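Local coordinates for MgGH51 (Meripilus giganteus, PDB 6ZPV), which hydrolyses alpha-L-arabinofuranosides as a fungal GH51 alpha-L-arabinofuranosidase, probably releasing terminal arabinofuranose from plant cell-wall polysaccharides, at residues W244-G256 / V264-Q276. Numbering follows the deposited sequence. Where two conformers were deposited one is given.
Sequences WNATVGSLLDRPG and VNTDGLGLLEYLQ. With NAG (2-acetamido-2-deoxy-beta-D-glucopyranose), chain D.
Arg254 runs extended from CG to NE, and Glu273 bends back at chi2 (78°), which brings guanidinium and carboxylate together end-on. Arg254 NH2 gives a nearly straight bond to the syn lone pair of Glu273 OE2 (3.0 Å) in a salt bridge. The two planes are turned 49° apart, and Arg254 NH1 meets Glu273 OE1 from above the carboxylate plane at 3.3 Å. Arg254 NH1 also bonds Asp267 O (2.9 Å), in the carbonyl plane. NE and NH2 both grip Gly249 O. Thr247 O lies over one guanidinium face and Leu251 CD2 over the other. Asn207 is a second partner of Glu273 OE2. The site is the start of helix 271-281, which leads into strand 284-289 of the parallel beta-barrel of the GH51 (beta/alpha)8 fold. Gly270 N, at the N-cap position, bonds Glu273 OE1 (2.8 Å), which also accepts from Arg254 NH1. Thr247 OG1 accepts from Leu271 N (3.0 Å) and donates to Trp244 O. A water bridges Thr247 O, Leu272 N and Glu273 OE1. Leu271 CB meets Val248 CG2, and Leu271 CD2 meets Trp244 CE3, beside Phe318 of helix 306-320. Next to Trp244, Asn245 ND2 carries an N-linked NAG, whose methyl C8 touches Ala246 CB (3.9 Å).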
# COMPACT_ATOMS: atom_id res chain seq x y z
N TRP A 244 0.23 12.19 -12.17
CA TRP A 244 0.25 12.81 -10.84
C TRP A 244 -0.79 13.92 -10.68
O TRP A 244 -1.43 14.04 -9.61
CB TRP A 244 1.67 13.42 -10.56
CG TRP A 244 1.97 14.72 -11.23
CD1 TRP A 244 2.41 14.91 -12.51
CD2 TRP A 244 1.74 16.03 -10.68
NE1 TRP A 244 2.44 16.26 -12.81
CE2 TRP A 244 2.03 16.95 -11.71
CE3 TRP A 244 1.23 16.51 -9.46
CZ2 TRP A 244 1.84 18.34 -11.52
CZ3 TRP A 244 1.04 17.85 -9.31
CH2 TRP A 244 1.34 18.78 -10.32
N ASN A 245 -0.95 14.74 -11.71
CA ASN A 245 -1.73 15.96 -11.59
C ASN A 245 -3.22 15.67 -11.51
O ASN A 245 -3.97 16.46 -10.95
CB ASN A 245 -1.40 16.94 -12.75
CG ASN A 245 -1.40 16.24 -14.10
OD1 ASN A 245 -0.63 15.29 -14.34
ND2 ASN A 245 -2.29 16.72 -14.99
N ALA A 246 -3.65 14.52 -12.02
CA ALA A 246 -5.03 14.05 -11.92
C ALA A 246 -5.36 13.56 -10.52
O ALA A 246 -6.51 13.25 -10.24
CB ALA A 246 -5.29 13.01 -12.97
N THR A 247 -4.36 13.49 -9.65
CA THR A 247 -4.48 13.00 -8.28
C THR A 247 -4.38 14.07 -7.20
O THR A 247 -4.38 13.72 -6.02
CB THR A 247 -3.53 11.83 -7.97
OG1 THR A 247 -2.23 12.33 -7.57
CG2 THR A 247 -3.40 10.85 -9.11
N VAL A 248 -4.23 15.32 -7.61
CA VAL A 248 -3.97 16.46 -6.71
C VAL A 248 -5.13 17.47 -6.84
O VAL A 248 -5.71 17.60 -7.93
CB VAL A 248 -2.56 17.01 -7.03
CG1 VAL A 248 -2.32 18.35 -6.39
CG2 VAL A 248 -1.52 16.03 -6.51
N GLY A 249 -5.39 18.16 -5.76
CA GLY A 249 -6.43 19.21 -5.76
C GLY A 249 -7.77 18.69 -5.30
O GLY A 249 -7.88 17.61 -4.71
N SER A 250 -8.80 19.48 -5.54
CA SER A 250 -10.14 19.08 -5.12
C SER A 250 -10.54 17.75 -5.67
O SER A 250 -10.23 17.43 -6.82
CB SER A 250 -11.12 20.13 -5.61
OG SER A 250 -12.45 19.74 -5.28
N LEU A 251 -11.30 16.98 -4.89
CA LEU A 251 -11.87 15.73 -5.44
C LEU A 251 -12.76 16.01 -6.64
O LEU A 251 -12.91 15.14 -7.51
CB LEU A 251 -12.65 14.98 -4.34
CG LEU A 251 -11.85 14.57 -3.12
CD1 LEU A 251 -12.71 13.76 -2.20
CD2 LEU A 251 -10.57 13.84 -3.47
N LEU A 252 -13.31 17.21 -6.72
CA LEU A 252 -14.16 17.57 -7.90
C LEU A 252 -13.35 17.56 -9.20
O LEU A 252 -13.96 17.50 -10.25
CB LEU A 252 -14.83 18.93 -7.69
CG LEU A 252 -16.02 18.92 -6.74
CD1 LEU A 252 -17.23 18.33 -7.36
CD2 LEU A 252 -15.73 18.39 -5.42
N ASP A 253 -12.02 17.66 -9.12
CA ASP A 253 -11.15 17.75 -10.29
C ASP A 253 -10.36 16.45 -10.53
O ASP A 253 -9.43 16.48 -11.35
CB ASP A 253 -10.24 18.97 -10.14
CG ASP A 253 -11.07 20.25 -10.12
OD1 ASP A 253 -11.96 20.39 -10.96
OD2 ASP A 253 -10.84 21.09 -9.22
N ARG A 254 -10.64 15.37 -9.82
CA ARG A 254 -9.88 14.11 -9.98
C ARG A 254 -10.75 13.13 -10.80
O ARG A 254 -11.73 12.60 -10.28
CB ARG A 254 -9.48 13.53 -8.66
CG ARG A 254 -8.62 14.46 -7.80
CD ARG A 254 -8.12 13.77 -6.55
NE ARG A 254 -7.53 14.70 -5.59
CZ ARG A 254 -6.95 14.33 -4.44
NH1 ARG A 254 -6.75 13.03 -4.19
NH2 ARG A 254 -6.57 15.24 -3.55
N PRO A 255 -10.42 12.89 -12.09
CA PRO A 255 -11.29 12.06 -12.91
C PRO A 255 -11.28 10.60 -12.59
O PRO A 255 -12.21 9.85 -13.00
CB PRO A 255 -10.78 12.34 -14.34
CG PRO A 255 -9.30 12.67 -14.13
CD PRO A 255 -9.35 13.50 -12.88
N GLY A 256 -10.26 10.12 -11.88
CA GLY A 256 -10.07 8.70 -11.69
C GLY A 256 -9.52 8.02 -12.91
O GLY A 256 -9.46 8.65 -13.99
N VAL A 264 -11.80 0.44 -11.08
CA VAL A 264 -11.59 1.89 -11.12
C VAL A 264 -10.87 2.37 -9.86
O VAL A 264 -11.27 2.02 -8.75
CB VAL A 264 -12.92 2.64 -11.30
CG1 VAL A 264 -12.75 4.12 -11.23
CG2 VAL A 264 -13.57 2.23 -12.62
N ASN A 265 -9.86 3.21 -10.06
CA ASN A 265 -9.26 3.98 -8.99
C ASN A 265 -9.88 5.37 -8.99
O ASN A 265 -9.93 6.05 -9.99
CB ASN A 265 -7.75 4.11 -9.19
CG ASN A 265 -6.90 2.89 -9.03
OD1 ASN A 265 -5.68 3.04 -8.78
ND2 ASN A 265 -7.44 1.68 -9.19
N THR A 266 -10.29 5.82 -7.78
CA THR A 266 -10.82 7.17 -7.64
C THR A 266 -9.72 8.24 -7.77
O THR A 266 -10.06 9.40 -8.06
CB THR A 266 -11.50 7.36 -6.29
OG1 THR A 266 -10.54 7.33 -5.21
CG2 THR A 266 -12.65 6.41 -6.04
N ASP A 267 -8.48 7.86 -7.46
CA ASP A 267 -7.36 8.80 -7.27
C ASP A 267 -7.60 9.72 -6.08
O ASP A 267 -6.88 10.73 -5.95
CB ASP A 267 -6.96 9.48 -8.57
CG ASP A 267 -6.13 8.60 -9.51
OD1 ASP A 267 -5.49 7.64 -8.99
OD2 ASP A 267 -6.10 8.91 -10.72
N GLY A 268 -8.53 9.36 -5.18
CA GLY A 268 -8.62 10.04 -3.90
C GLY A 268 -7.39 9.85 -3.06
O GLY A 268 -7.05 10.74 -2.27
N LEU A 269 -6.76 8.69 -3.19
CA LEU A 269 -5.44 8.44 -2.62
C LEU A 269 -4.45 8.98 -3.66
O LEU A 269 -4.10 8.26 -4.61
CB LEU A 269 -5.22 6.97 -2.34
CG LEU A 269 -3.84 6.60 -1.81
CD1 LEU A 269 -3.52 7.33 -0.54
CD2 LEU A 269 -3.75 5.09 -1.62
N GLY A 270 -4.11 10.25 -3.53
CA GLY A 270 -3.28 10.93 -4.51
C GLY A 270 -1.96 11.39 -3.96
O GLY A 270 -1.58 11.09 -2.81
N LEU A 271 -1.18 12.09 -4.79
CA LEU A 271 0.23 12.36 -4.44
C LEU A 271 0.33 13.06 -3.09
O LEU A 271 1.25 12.71 -2.31
CB LEU A 271 0.90 13.12 -5.58
CG LEU A 271 2.39 13.42 -5.42
CD1 LEU A 271 3.21 12.17 -5.07
CD2 LEU A 271 2.95 14.03 -6.67
N LEU A 272 -0.50 14.08 -2.80
CA LEU A 272 -0.31 14.77 -1.51
C LEU A 272 -0.70 13.86 -0.35
O LEU A 272 -0.09 13.99 0.74
CB LEU A 272 -1.07 16.08 -1.47
CG LEU A 272 -0.74 17.00 -0.32
CD1 LEU A 272 0.74 17.41 -0.28
CD2 LEU A 272 -1.59 18.26 -0.38
N GLU A 273 -1.71 13.02 -0.49
CA GLU A 273 -2.09 12.10 0.60
C GLU A 273 -0.95 11.12 0.89
O GLU A 273 -0.64 10.83 2.06
CB GLU A 273 -3.39 11.39 0.31
CG GLU A 273 -4.63 12.30 0.25
CD GLU A 273 -4.83 13.11 -1.01
OE1 GLU A 273 -4.27 12.67 -2.05
OE2 GLU A 273 -5.55 14.11 -0.98
N TYR A 274 -0.31 10.61 -0.17
CA TYR A 274 0.88 9.75 0.02
C TYR A 274 1.96 10.52 0.82
O TYR A 274 2.47 10.00 1.81
CB TYR A 274 1.42 9.28 -1.35
CG TYR A 274 0.69 8.19 -2.06
CD1 TYR A 274 0.70 6.90 -1.56
CD2 TYR A 274 0.07 8.40 -3.29
CE1 TYR A 274 0.14 5.83 -2.26
CE2 TYR A 274 -0.53 7.35 -3.98
CZ TYR A 274 -0.50 6.07 -3.46
OH TYR A 274 -1.00 4.98 -4.14
N LEU A 275 2.31 11.69 0.32
CA LEU A 275 3.41 12.43 0.94
C LEU A 275 3.12 12.79 2.41
O LEU A 275 4.04 12.67 3.25
CB LEU A 275 3.71 13.70 0.13
CG LEU A 275 4.20 13.46 -1.30
CD1 LEU A 275 4.19 14.74 -2.10
CD2 LEU A 275 5.59 12.83 -1.29
N GLN A 276 1.88 13.15 2.71
CA GLN A 276 1.52 13.47 4.10
C GLN A 276 1.68 12.21 4.97
O GLN A 276 2.12 12.31 6.12
CB GLN A 276 0.09 14.03 4.18
CG GLN A 276 -0.25 14.55 5.55
CD GLN A 276 0.69 15.66 6.01
OE1 GLN A 276 0.69 16.74 5.38
NE2 GLN A 276 1.42 15.46 7.11
C1 NAG D . -2.27 16.16 -16.32
C2 NAG D . -3.58 16.46 -17.04
C3 NAG D . -3.44 16.06 -18.51
C4 NAG D . -2.23 16.74 -19.15
C5 NAG D . -0.97 16.41 -18.32
C6 NAG D . 0.29 17.16 -18.86
C7 NAG D . -5.72 16.48 -15.87
C8 NAG D . -6.84 15.69 -15.29
N2 NAG D . -4.72 15.79 -16.43
O3 NAG D . -4.65 16.41 -19.25
O4 NAG D . -2.07 16.19 -20.47
O5 NAG D . -1.19 16.89 -17.00
O6 NAG D . 1.50 16.78 -18.12
O7 NAG D . -5.76 17.66 -15.91
O HOH W 1 -7.66 11.01 -11.43
O HOH W 2 -3.25 14.62 -3.68